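PDB 5OWU: importin subunit beta-1 from Saccharomyces cerevisiae, which carries cargo proteins into the nucleus by associating with importin alpha, the adaptor that recognises classical nuclear localization signals. Local coordinates for residues A[333-338]-A[345-350]; A[381-386]-A[422-427]; A[388-393]-A[429-434]; A[414-419]-A[433-438]. All blocks are in the same frame, centred on the assembly; numbering follows the deposited sequence.

Contact 1: A[333-338]-A[345-350]; sequences LTRQNE and WNVSMS
Leu333 and Arg335 pack on the first turn of helix 347-362, and Asn337 on the residue that precedes it, chiefly through van der Waals contacts. Leu333 lays CD2 3.6 Å from the carbonyl O of Ser348; its CA-CB bond leads off from the helix, but the branch turns back to reach it. The extended side chain of Arg335 crosses Val347 obliquely, and CG1 of Val347 lies 4.0 Å from both CB and CD of the arginine. CG1 is placed between the backbone N and the carbonyl carbon of Val347 (chi1 62°). Ser348 packs against the backbone of the loop, with CB 3.8 Å from Arg335 O and OG 3.8 Å from Gln336 CA.

This is the turn of a HEAT repeat, the eighth of the chain: the loop follows helix 317-332 and packs against the start of helix 347-362, both within the same repeat. Asn346 occupies the N-cap position of the second helix. Its CB packs 3.9 Å from Asn337 OD1, and the two asparagine side chains slide past each other in opposite directions.

The polar ends of the loop side chains find partners beyond the turn. Arg335 NH1 forms a salt bridge with Asp280 and a hydrogen bond to Ser277 O, Gln336 NE2 bonds to Glu387, and Asn337 ND2 donates to Asp342. Just before the helix, Trp345 NE1 donates to Ser350 OG at 2.7 Å.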
# COMPACT_ATOMS: atom_id res chain seq x y z
N LEU A 333 -6.95 -25.49 8.08
CA LEU A 333 -7.44 -25.35 6.71
C LEU A 333 -8.82 -25.97 6.49
O LEU A 333 -9.50 -25.60 5.52
CB LEU A 333 -6.45 -25.96 5.72
CG LEU A 333 -5.08 -25.29 5.65
CD1 LEU A 333 -4.19 -26.03 4.67
CD2 LEU A 333 -5.20 -23.82 5.26
N THR A 334 -9.26 -26.90 7.34
CA THR A 334 -10.54 -27.57 7.14
C THR A 334 -11.70 -26.84 7.80
O THR A 334 -12.78 -27.43 7.97
CB THR A 334 -10.49 -29.01 7.65
OG1 THR A 334 -10.18 -29.02 9.05
CG2 THR A 334 -9.45 -29.81 6.88
N ARG A 335 -11.52 -25.58 8.18
CA ARG A 335 -12.58 -24.77 8.76
C ARG A 335 -13.10 -23.74 7.77
O ARG A 335 -13.36 -22.59 8.12
CB ARG A 335 -12.11 -24.11 10.05
CG ARG A 335 -11.65 -25.09 11.11
CD ARG A 335 -11.31 -24.37 12.41
NE ARG A 335 -10.66 -25.25 13.39
CZ ARG A 335 -10.39 -24.90 14.64
NH1 ARG A 335 -10.71 -23.69 15.08
NH2 ARG A 335 -9.79 -25.75 15.45
N GLN A 336 -13.25 -24.13 6.50
CA GLN A 336 -13.86 -23.25 5.52
C GLN A 336 -15.35 -23.06 5.83
O GLN A 336 -15.91 -23.67 6.75
CB GLN A 336 -13.70 -23.82 4.11
CG GLN A 336 -12.34 -24.46 3.79
CD GLN A 336 -12.32 -25.95 4.07
OE1 GLN A 336 -12.92 -26.43 5.03
NE2 GLN A 336 -11.63 -26.70 3.21
N ASN A 337 -16.00 -22.21 5.04
CA ASN A 337 -17.43 -21.95 5.19
C ASN A 337 -18.23 -22.89 4.28
O ASN A 337 -17.88 -23.06 3.11
CB ASN A 337 -17.73 -20.49 4.84
CG ASN A 337 -16.72 -19.53 5.43
OD1 ASN A 337 -16.26 -19.72 6.56
ND2 ASN A 337 -16.35 -18.51 4.66
N GLU A 338 -19.30 -23.48 4.82
CA GLU A 338 -20.18 -24.36 4.04
C GLU A 338 -21.11 -23.53 3.17
O GLU A 338 -22.34 -23.55 3.31
CB GLU A 338 -20.97 -25.29 4.95
CG GLU A 338 -20.19 -26.50 5.46
CD GLU A 338 -20.57 -27.83 4.81
OE1 GLU A 338 -21.20 -27.83 3.73
OE2 GLU A 338 -20.22 -28.89 5.38
N TRP A 345 -13.93 -13.63 4.99
CA TRP A 345 -12.68 -14.10 5.56
C TRP A 345 -12.92 -14.93 6.82
O TRP A 345 -13.89 -14.72 7.55
CB TRP A 345 -11.77 -12.91 5.87
CG TRP A 345 -10.37 -13.29 6.20
CD1 TRP A 345 -9.85 -13.48 7.45
CD2 TRP A 345 -9.30 -13.53 5.28
NE1 TRP A 345 -8.52 -13.82 7.36
CE2 TRP A 345 -8.16 -13.86 6.04
CE3 TRP A 345 -9.20 -13.50 3.89
CZ2 TRP A 345 -6.93 -14.15 5.45
CZ3 TRP A 345 -7.97 -13.79 3.30
CH2 TRP A 345 -6.86 -14.12 4.09
N ASN A 346 -12.02 -15.88 7.06
CA ASN A 346 -12.12 -16.75 8.22
C ASN A 346 -10.73 -17.25 8.60
O ASN A 346 -9.72 -16.89 7.98
CB ASN A 346 -13.08 -17.92 7.95
CG ASN A 346 -12.42 -19.03 7.18
OD1 ASN A 346 -12.40 -20.18 7.62
ND2 ASN A 346 -11.87 -18.69 6.01
N VAL A 347 -10.68 -18.11 9.62
CA VAL A 347 -9.40 -18.63 10.11
C VAL A 347 -8.73 -19.50 9.06
O VAL A 347 -7.50 -19.59 9.01
CB VAL A 347 -9.60 -19.39 11.43
CG1 VAL A 347 -10.52 -20.59 11.23
CG2 VAL A 347 -8.26 -19.83 12.01
N SER A 348 -9.51 -20.18 8.21
CA SER A 348 -8.89 -21.06 7.22
C SER A 348 -8.06 -20.26 6.23
O SER A 348 -6.97 -20.69 5.83
CB SER A 348 -9.96 -21.89 6.51
OG SER A 348 -10.68 -21.09 5.58
N MET A 349 -8.55 -19.08 5.83
CA MET A 349 -7.79 -18.23 4.92
C MET A 349 -6.55 -17.67 5.59
O MET A 349 -5.48 -17.60 4.97
CB MET A 349 -8.69 -17.11 4.40
CG MET A 349 -9.85 -17.61 3.54
SD MET A 349 -10.98 -16.31 3.03
CE MET A 349 -12.19 -17.24 2.09
N SER A 350 -6.66 -17.27 6.86
CA SER A 350 -5.49 -16.79 7.59
C SER A 350 -4.44 -17.89 7.71
O SER A 350 -3.23 -17.63 7.60
CB SER A 350 -5.89 -16.30 8.98
OG SER A 350 -6.92 -15.33 8.89

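Contact 2: A[381-386]-A[422-427]; sequences DNWRNR and DQSLQV
Trp383 and Arg386 face the start of helix 425-442 across the boundary between HEAT repeats 9 and 10, where the second helices of two successive hairpins begin side by side. Before the first of them, Asn382 OD1 caps the helix by accepting from Arg384 N, the donor standing above the carbonyl plane.

Trp383 sends CG between its backbone N and carbonyl carbon (chi1 72°). One face of its indole receives the side chain of Gln426: NE2 stands over the rim, 3.4 Å from CH2, and the amide is inclined to the ring by 36°. CB and CG of the same glutamine continue the cover at CZ3. The opposite face is taken by Arg384 CG, which lies over the ring centre, so the indole lies between this methylene and the side chain of Gln426, amide nitrogen included. At its root, Trp383 CB is 3.6 Å from Ser424 OG, the atom that caps helix 425-442 through a weak bond from Val427 N. The carbonyl O of Trp383 contacts Val427 CG2 at 3.5 Å.

One turn on, Arg386 grips Asp422 side-on with two nitrogens in a salt bridge. Its chain bends at chi3, and its guanidinium plane and the carboxylate are nearly coplanar. NE reaches OD1 at 2.8 Å, with the oxygen tilted out of the guanidinium plane, whereas NH2 meets the syn lone pair of OD2 at 3.0 Å in an almost straight hydrogen bond (N-H...O 177°). That same OD2 accepts a second bond on its anti side, from Ser424 N at 2.8 Å, which closes an Asx turn.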
# COMPACT_ATOMS: atom_id res chain seq x y z
N ASP A 381 -12.94 -38.39 1.68
CA ASP A 381 -14.35 -38.35 1.32
C ASP A 381 -14.98 -36.99 1.57
O ASP A 381 -15.96 -36.64 0.90
CB ASP A 381 -15.12 -39.42 2.10
CG ASP A 381 -14.79 -40.83 1.65
OD1 ASP A 381 -14.63 -41.04 0.43
OD2 ASP A 381 -14.67 -41.72 2.52
N ASN A 382 -14.46 -36.23 2.53
CA ASN A 382 -15.01 -34.93 2.89
C ASN A 382 -14.41 -33.85 1.99
O ASN A 382 -13.19 -33.76 1.87
CB ASN A 382 -14.72 -34.62 4.36
CG ASN A 382 -15.54 -33.46 4.89
OD1 ASN A 382 -15.93 -32.55 4.15
ND2 ASN A 382 -15.80 -33.49 6.19
N TRP A 383 -15.27 -33.05 1.37
CA TRP A 383 -14.78 -32.01 0.47
C TRP A 383 -13.85 -31.05 1.20
O TRP A 383 -12.92 -30.51 0.59
CB TRP A 383 -15.94 -31.24 -0.16
CG TRP A 383 -16.69 -30.32 0.77
CD1 TRP A 383 -17.85 -30.60 1.44
CD2 TRP A 383 -16.35 -28.97 1.12
NE1 TRP A 383 -18.24 -29.51 2.19
CE2 TRP A 383 -17.34 -28.50 2.00
CE3 TRP A 383 -15.30 -28.12 0.77
CZ2 TRP A 383 -17.31 -27.22 2.55
CZ3 TRP A 383 -15.27 -26.84 1.31
CH2 TRP A 383 -16.27 -26.41 2.19
N ARG A 384 -14.08 -30.83 2.49
CA ARG A 384 -13.22 -29.90 3.24
C ARG A 384 -11.78 -30.38 3.26
O ARG A 384 -10.84 -29.57 3.21
CB ARG A 384 -13.75 -29.74 4.66
CG ARG A 384 -15.09 -29.05 4.77
CD ARG A 384 -15.55 -29.06 6.22
NE ARG A 384 -16.66 -28.15 6.49
CZ ARG A 384 -16.52 -26.84 6.67
NH1 ARG A 384 -15.33 -26.26 6.59
NH2 ARG A 384 -17.59 -26.10 6.93
N ASN A 385 -11.58 -31.70 3.33
CA ASN A 385 -10.23 -32.24 3.39
C ASN A 385 -9.53 -32.20 2.03
O ASN A 385 -8.34 -31.91 1.96
CB ASN A 385 -10.27 -33.66 3.95
CG ASN A 385 -10.70 -33.69 5.41
OD1 ASN A 385 -11.88 -33.59 5.72
ND2 ASN A 385 -9.73 -33.82 6.30
N ARG A 386 -10.26 -32.48 0.95
CA ARG A 386 -9.65 -32.36 -0.38
C ARG A 386 -9.31 -30.91 -0.70
O ARG A 386 -8.21 -30.62 -1.20
CB ARG A 386 -10.60 -32.94 -1.43
CG ARG A 386 -11.07 -34.37 -1.13
CD ARG A 386 -11.68 -35.05 -2.35
NE ARG A 386 -12.91 -34.40 -2.81
CZ ARG A 386 -14.10 -34.56 -2.24
NH1 ARG A 386 -14.23 -35.34 -1.17
NH2 ARG A 386 -15.16 -33.93 -2.73
N ASP A 422 -13.89 -32.50 -9.61
CA ASP A 422 -14.49 -32.78 -8.31
C ASP A 422 -15.93 -32.31 -8.29
O ASP A 422 -16.31 -31.34 -8.95
CB ASP A 422 -13.69 -32.09 -7.21
CG ASP A 422 -13.93 -32.69 -5.85
OD1 ASP A 422 -13.20 -33.64 -5.49
OD2 ASP A 422 -14.85 -32.24 -5.14
N GLN A 423 -16.76 -33.01 -7.50
CA GLN A 423 -18.15 -32.60 -7.32
C GLN A 423 -18.29 -31.37 -6.44
O GLN A 423 -19.36 -30.75 -6.42
CB GLN A 423 -18.95 -33.75 -6.71
CG GLN A 423 -18.44 -34.23 -5.35
CD GLN A 423 -18.96 -35.61 -4.97
OE1 GLN A 423 -18.83 -36.56 -5.74
NE2 GLN A 423 -19.57 -35.71 -3.80
N SER A 424 -17.24 -30.99 -5.70
CA SER A 424 -17.30 -29.83 -4.82
C SER A 424 -16.84 -28.59 -5.57
O SER A 424 -15.73 -28.55 -6.10
CB SER A 424 -16.41 -30.06 -3.59
OG SER A 424 -16.34 -28.88 -2.81
N LEU A 425 -17.70 -27.57 -5.60
CA LEU A 425 -17.32 -26.30 -6.23
C LEU A 425 -16.09 -25.70 -5.56
O LEU A 425 -15.19 -25.19 -6.24
CB LEU A 425 -18.49 -25.31 -6.15
CG LEU A 425 -18.17 -23.91 -6.66
CD1 LEU A 425 -17.70 -23.95 -8.10
CD2 LEU A 425 -19.40 -23.03 -6.53
N GLN A 426 -16.04 -25.73 -4.23
CA GLN A 426 -14.89 -25.19 -3.52
C GLN A 426 -13.61 -25.93 -3.90
O GLN A 426 -12.55 -25.32 -4.08
CB GLN A 426 -15.12 -25.26 -2.01
CG GLN A 426 -16.31 -24.46 -1.51
CD GLN A 426 -17.58 -25.29 -1.42
OE1 GLN A 426 -17.96 -25.97 -2.38
NE2 GLN A 426 -18.24 -25.24 -0.27
N VAL A 427 -13.70 -27.26 -4.02
CA VAL A 427 -12.51 -28.03 -4.38
C VAL A 427 -12.01 -27.62 -5.75
O VAL A 427 -10.81 -27.45 -5.96
CB VAL A 427 -12.81 -29.54 -4.32
CG1 VAL A 427 -11.65 -30.34 -4.92
CG2 VAL A 427 -13.07 -29.96 -2.89

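Contact 3: A[388-393]-A[429-434]; sequences AAVMAF and ETTAWC
Met391 runs from helix 383-395 to the indole of Trp433 on helix 425-442. Its CB starts against the methyl group of Thr430, 3.9 Å from CG2. CG lies anti to the backbone N (chi1 -179°), and a bend at chi2 then brings SD to the benzo ring of the tryptophan. The sulfur is 3.7 Å from Trp433 CZ3 and approaches obliquely, 4.2 Å from the centroid of the six-membered ring and 34° off its normal, in a Met-aromatic contact. The terminal methyl CE stays on the same side of the ring as SD, 4.1 Å from Trp433 CH2. At the rim of the same ring, near its plane, CZ3 meets the carbonyl O of Met391.

The two helices are the second helices of HEAT repeats 9 and 10 and run nearly parallel, their segment axes 8.7 Å apart with a crossing angle of 19°, as successive hairpins stack to build the superhelix. Trp433 extends the stack further, its ring lying almost parallel to that of Trp475 in helix 467-484.

Val390, the residue before Met391, meets both threonines. Its CG2 packs 3.6 Å from Thr430 CG2, and both of its methyls rest on Thr431 OG1. The hydroxyls of these threonines are engaged beyond the interface, Thr430 with Glu387 and Thr431 with the carbonyl of Val427. Farther along, Cys434 points its sulfur at the edge of the Phe393 ring, 3.9 Å from CD1, in a sulfur-aromatic contact; helix 402-418 packs against Phe393 through Val409 and Ala412.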
# COMPACT_ATOMS: atom_id res chain seq x y z
N ALA A 388 -8.69 -28.54 1.47
CA ALA A 388 -7.53 -28.25 2.30
C ALA A 388 -6.26 -28.80 1.67
O ALA A 388 -5.20 -28.15 1.70
CB ALA A 388 -7.73 -28.83 3.70
N ALA A 389 -6.33 -30.00 1.08
CA ALA A 389 -5.14 -30.61 0.50
C ALA A 389 -4.59 -29.78 -0.65
O ALA A 389 -3.38 -29.48 -0.69
CB ALA A 389 -5.45 -32.04 0.05
N VAL A 390 -5.44 -29.39 -1.61
CA VAL A 390 -4.91 -28.58 -2.71
C VAL A 390 -4.51 -27.19 -2.23
O VAL A 390 -3.57 -26.59 -2.76
CB VAL A 390 -5.89 -28.49 -3.91
CG1 VAL A 390 -5.91 -29.78 -4.69
CG2 VAL A 390 -7.30 -28.11 -3.46
N MET A 391 -5.21 -26.64 -1.24
CA MET A 391 -4.80 -25.37 -0.66
C MET A 391 -3.38 -25.45 -0.11
O MET A 391 -2.55 -24.56 -0.34
CB MET A 391 -5.78 -24.93 0.43
CG MET A 391 -5.43 -23.59 1.08
SD MET A 391 -5.44 -22.21 -0.09
CE MET A 391 -4.56 -20.99 0.87
N ALA A 392 -3.08 -26.52 0.64
CA ALA A 392 -1.76 -26.68 1.22
C ALA A 392 -0.70 -26.87 0.13
O ALA A 392 0.37 -26.23 0.15
CB ALA A 392 -1.76 -27.87 2.19
N PHE A 393 -1.00 -27.72 -0.86
CA PHE A 393 -0.02 -27.96 -1.91
C PHE A 393 0.30 -26.67 -2.65
O PHE A 393 1.47 -26.32 -2.83
CB PHE A 393 -0.52 -29.02 -2.89
CG PHE A 393 0.55 -29.52 -3.80
CD1 PHE A 393 0.82 -28.87 -4.99
CD2 PHE A 393 1.32 -30.62 -3.46
CE1 PHE A 393 1.82 -29.32 -5.83
CE2 PHE A 393 2.32 -31.07 -4.29
CZ PHE A 393 2.57 -30.42 -5.48
N GLU A 429 -12.51 -24.79 -7.34
CA GLU A 429 -12.01 -23.42 -7.28
C GLU A 429 -10.57 -23.40 -6.78
O GLU A 429 -9.67 -22.79 -7.40
CB GLU A 429 -12.91 -22.59 -6.38
CG GLU A 429 -12.42 -21.18 -6.09
CD GLU A 429 -13.44 -20.36 -5.32
OE1 GLU A 429 -14.06 -20.91 -4.38
OE2 GLU A 429 -13.62 -19.17 -5.66
N THR A 430 -10.32 -24.08 -5.66
CA THR A 430 -8.98 -24.07 -5.10
C THR A 430 -8.02 -24.88 -5.95
O THR A 430 -6.84 -24.53 -6.04
CB THR A 430 -9.03 -24.58 -3.66
OG1 THR A 430 -9.90 -23.73 -2.92
CG2 THR A 430 -7.63 -24.59 -3.03
N THR A 431 -8.49 -25.95 -6.60
CA THR A 431 -7.63 -26.72 -7.50
C THR A 431 -7.17 -25.87 -8.68
O THR A 431 -6.00 -25.93 -9.07
CB THR A 431 -8.38 -27.96 -7.99
OG1 THR A 431 -8.68 -28.80 -6.86
CG2 THR A 431 -7.55 -28.76 -9.01
N ALA A 432 -8.08 -25.09 -9.27
CA ALA A 432 -7.67 -24.19 -10.34
C ALA A 432 -6.61 -23.21 -9.84
O ALA A 432 -5.60 -22.97 -10.51
CB ALA A 432 -8.89 -23.43 -10.89
N TRP A 433 -6.85 -22.62 -8.66
CA TRP A 433 -5.83 -21.77 -8.05
C TRP A 433 -4.51 -22.51 -7.89
O TRP A 433 -3.44 -21.97 -8.20
CB TRP A 433 -6.33 -21.25 -6.71
CG TRP A 433 -5.31 -20.53 -5.89
CD1 TRP A 433 -4.95 -19.22 -5.99
CD2 TRP A 433 -4.51 -21.08 -4.83
NE1 TRP A 433 -3.98 -18.91 -5.06
CE2 TRP A 433 -3.70 -20.04 -4.33
CE3 TRP A 433 -4.40 -22.35 -4.25
CZ2 TRP A 433 -2.80 -20.22 -3.29
CZ3 TRP A 433 -3.51 -22.53 -3.21
CH2 TRP A 433 -2.72 -21.48 -2.74
N CYS A 434 -4.56 -23.75 -7.40
CA CYS A 434 -3.34 -24.51 -7.16
C CYS A 434 -2.57 -24.73 -8.45
O CYS A 434 -1.33 -24.66 -8.47
CB CYS A 434 -3.70 -25.86 -6.53
SG CYS A 434 -2.29 -26.86 -6.11

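Contact 4: A[414-419]-A[433-438]; sequences PSILNL and WCIGRI
Ile416 and Ile435 have the nearest CA atoms across the segments, 7.8 Å apart, where helices 402-418 and 425-442 run in roughly opposite directions, their segment axes 10.6 Å apart and inclined at 142°. This spacing is bridged by aliphatic side chains, and no hydrogen bond crosses between the segments.

Ile416 contributes most from its side, using both branches. The side chains of Ile416 and Ile435 slide past each other in opposite directions, with Ile416 CG2 3.8 Å from Ile435 CG1. The longer branch of Ile416 has CG1 anti to the carbonyl carbon (chi1 -71°) and is extended at chi2 (171°), and its CD1 meets Ile438 tip to tip, CD1 to CD1 at 3.9 Å. The same CD1 also comes within 4.1 Å of the sulfur of Cys434.

Such antiparallel pairing of two helices through a buried layer of aliphatic residues is the internal packing of a HEAT hairpin, here the tenth repeat of the chain. Phe393 of helix 383-395 adds to the cover of Ile416, tying the hairpin interior to the preceding repeat.

Leu417 takes the flank of the interface. Its CD2 touches Ile435 CD1 at 4.0 Å, the two side chains crossing at about a right angle. Ile435 also touches Met420 in the loop between the two helices and Thr476 of helix 467-484.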
# COMPACT_ATOMS: atom_id res chain seq x y z
N PRO A 414 -1.21 -35.54 -11.60
CA PRO A 414 -2.40 -36.33 -11.96
C PRO A 414 -3.55 -36.17 -10.98
O PRO A 414 -4.68 -35.89 -11.40
CB PRO A 414 -1.86 -37.77 -12.02
CG PRO A 414 -0.41 -37.60 -12.36
CD PRO A 414 0.03 -36.34 -11.66
N SER A 415 -3.30 -36.33 -9.68
CA SER A 415 -4.38 -36.19 -8.70
C SER A 415 -4.95 -34.77 -8.69
O SER A 415 -6.17 -34.58 -8.50
CB SER A 415 -3.86 -36.56 -7.31
OG SER A 415 -2.78 -35.72 -6.93
N ILE A 416 -4.10 -33.76 -8.90
CA ILE A 416 -4.59 -32.38 -8.89
C ILE A 416 -5.47 -32.12 -10.10
O ILE A 416 -6.56 -31.53 -9.98
CB ILE A 416 -3.40 -31.39 -8.83
CG1 ILE A 416 -2.75 -31.45 -7.45
CG2 ILE A 416 -3.87 -29.95 -9.11
CD1 ILE A 416 -1.44 -30.68 -7.36
N LEU A 417 -5.03 -32.54 -11.28
CA LEU A 417 -5.85 -32.40 -12.47
C LEU A 417 -7.15 -33.16 -12.33
O LEU A 417 -8.20 -32.73 -12.83
CB LEU A 417 -5.09 -32.88 -13.71
CG LEU A 417 -3.86 -32.09 -14.14
CD1 LEU A 417 -3.15 -32.80 -15.29
CD2 LEU A 417 -4.25 -30.68 -14.55
N ASN A 418 -7.12 -34.31 -11.65
CA ASN A 418 -8.35 -35.06 -11.43
C ASN A 418 -9.31 -34.28 -10.56
O ASN A 418 -10.53 -34.33 -10.76
CB ASN A 418 -8.04 -36.42 -10.80
CG ASN A 418 -9.30 -37.21 -10.50
OD1 ASN A 418 -10.04 -37.60 -11.40
ND2 ASN A 418 -9.54 -37.47 -9.22
N LEU A 419 -8.79 -33.52 -9.59
CA LEU A 419 -9.69 -32.73 -8.75
C LEU A 419 -10.41 -31.62 -9.51
O LEU A 419 -11.35 -31.03 -8.96
CB LEU A 419 -8.94 -32.12 -7.57
CG LEU A 419 -8.59 -33.08 -6.43
CD1 LEU A 419 -7.82 -32.33 -5.37
CD2 LEU A 419 -9.82 -33.72 -5.83
N TRP A 433 -6.85 -22.62 -8.66
CA TRP A 433 -5.83 -21.77 -8.05
C TRP A 433 -4.51 -22.51 -7.89
O TRP A 433 -3.44 -21.97 -8.20
CB TRP A 433 -6.33 -21.25 -6.71
CG TRP A 433 -5.31 -20.53 -5.89
CD1 TRP A 433 -4.95 -19.22 -5.99
CD2 TRP A 433 -4.51 -21.08 -4.83
NE1 TRP A 433 -3.98 -18.91 -5.06
CE2 TRP A 433 -3.70 -20.04 -4.33
CE3 TRP A 433 -4.40 -22.35 -4.25
CZ2 TRP A 433 -2.80 -20.22 -3.29
CZ3 TRP A 433 -3.51 -22.53 -3.21
CH2 TRP A 433 -2.72 -21.48 -2.74
N CYS A 434 -4.56 -23.75 -7.40
CA CYS A 434 -3.34 -24.51 -7.16
C CYS A 434 -2.57 -24.73 -8.45
O CYS A 434 -1.33 -24.66 -8.47
CB CYS A 434 -3.70 -25.86 -6.53
SG CYS A 434 -2.29 -26.86 -6.11
N ILE A 435 -3.28 -24.98 -9.55
CA ILE A 435 -2.61 -25.13 -10.84
C ILE A 435 -1.94 -23.82 -11.23
O ILE A 435 -0.82 -23.81 -11.75
CB ILE A 435 -3.61 -25.61 -11.91
CG1 ILE A 435 -4.11 -27.02 -11.53
CG2 ILE A 435 -2.98 -25.63 -13.29
CD1 ILE A 435 -5.27 -27.51 -12.36
N GLY A 436 -2.61 -22.69 -10.95
CA GLY A 436 -1.98 -21.40 -11.18
C GLY A 436 -0.72 -21.19 -10.36
O GLY A 436 0.24 -20.59 -10.83
N ARG A 437 -0.72 -21.66 -9.10
CA ARG A 437 0.47 -21.56 -8.25
C ARG A 437 1.63 -22.39 -8.80
O ARG A 437 2.78 -21.94 -8.83
CB ARG A 437 0.11 -22.00 -6.83
CG ARG A 437 -0.92 -21.10 -6.14
CD ARG A 437 -0.25 -19.86 -5.57
NE ARG A 437 0.69 -20.24 -4.52
CZ ARG A 437 1.49 -19.40 -3.87
NH1 ARG A 437 1.48 -18.10 -4.15
NH2 ARG A 437 2.31 -19.87 -2.94
N ILE A 438 1.32 -23.63 -9.21
CA ILE A 438 2.34 -24.47 -9.84
C ILE A 438 2.90 -23.77 -11.06
O ILE A 438 4.12 -23.67 -11.25
CB ILE A 438 1.74 -25.84 -10.19
CG1 ILE A 438 1.30 -26.57 -8.92
CG2 ILE A 438 2.75 -26.69 -10.95
CD1 ILE A 438 0.53 -27.84 -9.15

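In the fold
The four contacts follow the superhelix from HEAT repeat 8 to repeat 10. Contacts 1 and 4 lie within single repeats, the eighth and the tenth, with centres about 20 Å apart and no touch between them. Contacts 2 and 3 join repeats 9 and 10 at successive levels of the same helix pair, with centres about 10 Å apart. Contact 1 reaches contact 2 through Gln336 O and Arg384 NH1, and contact 3 where Leu333 packs on Ala388 and Ala392. Contacts 3 and 4, with centres about 7 Å apart, share Cys434, whose sulfur faces both Phe393 and Ile416. Leu419 of segment 414-419 also touches Val390 and Val427, linking contact 4 to contacts 3 and 2.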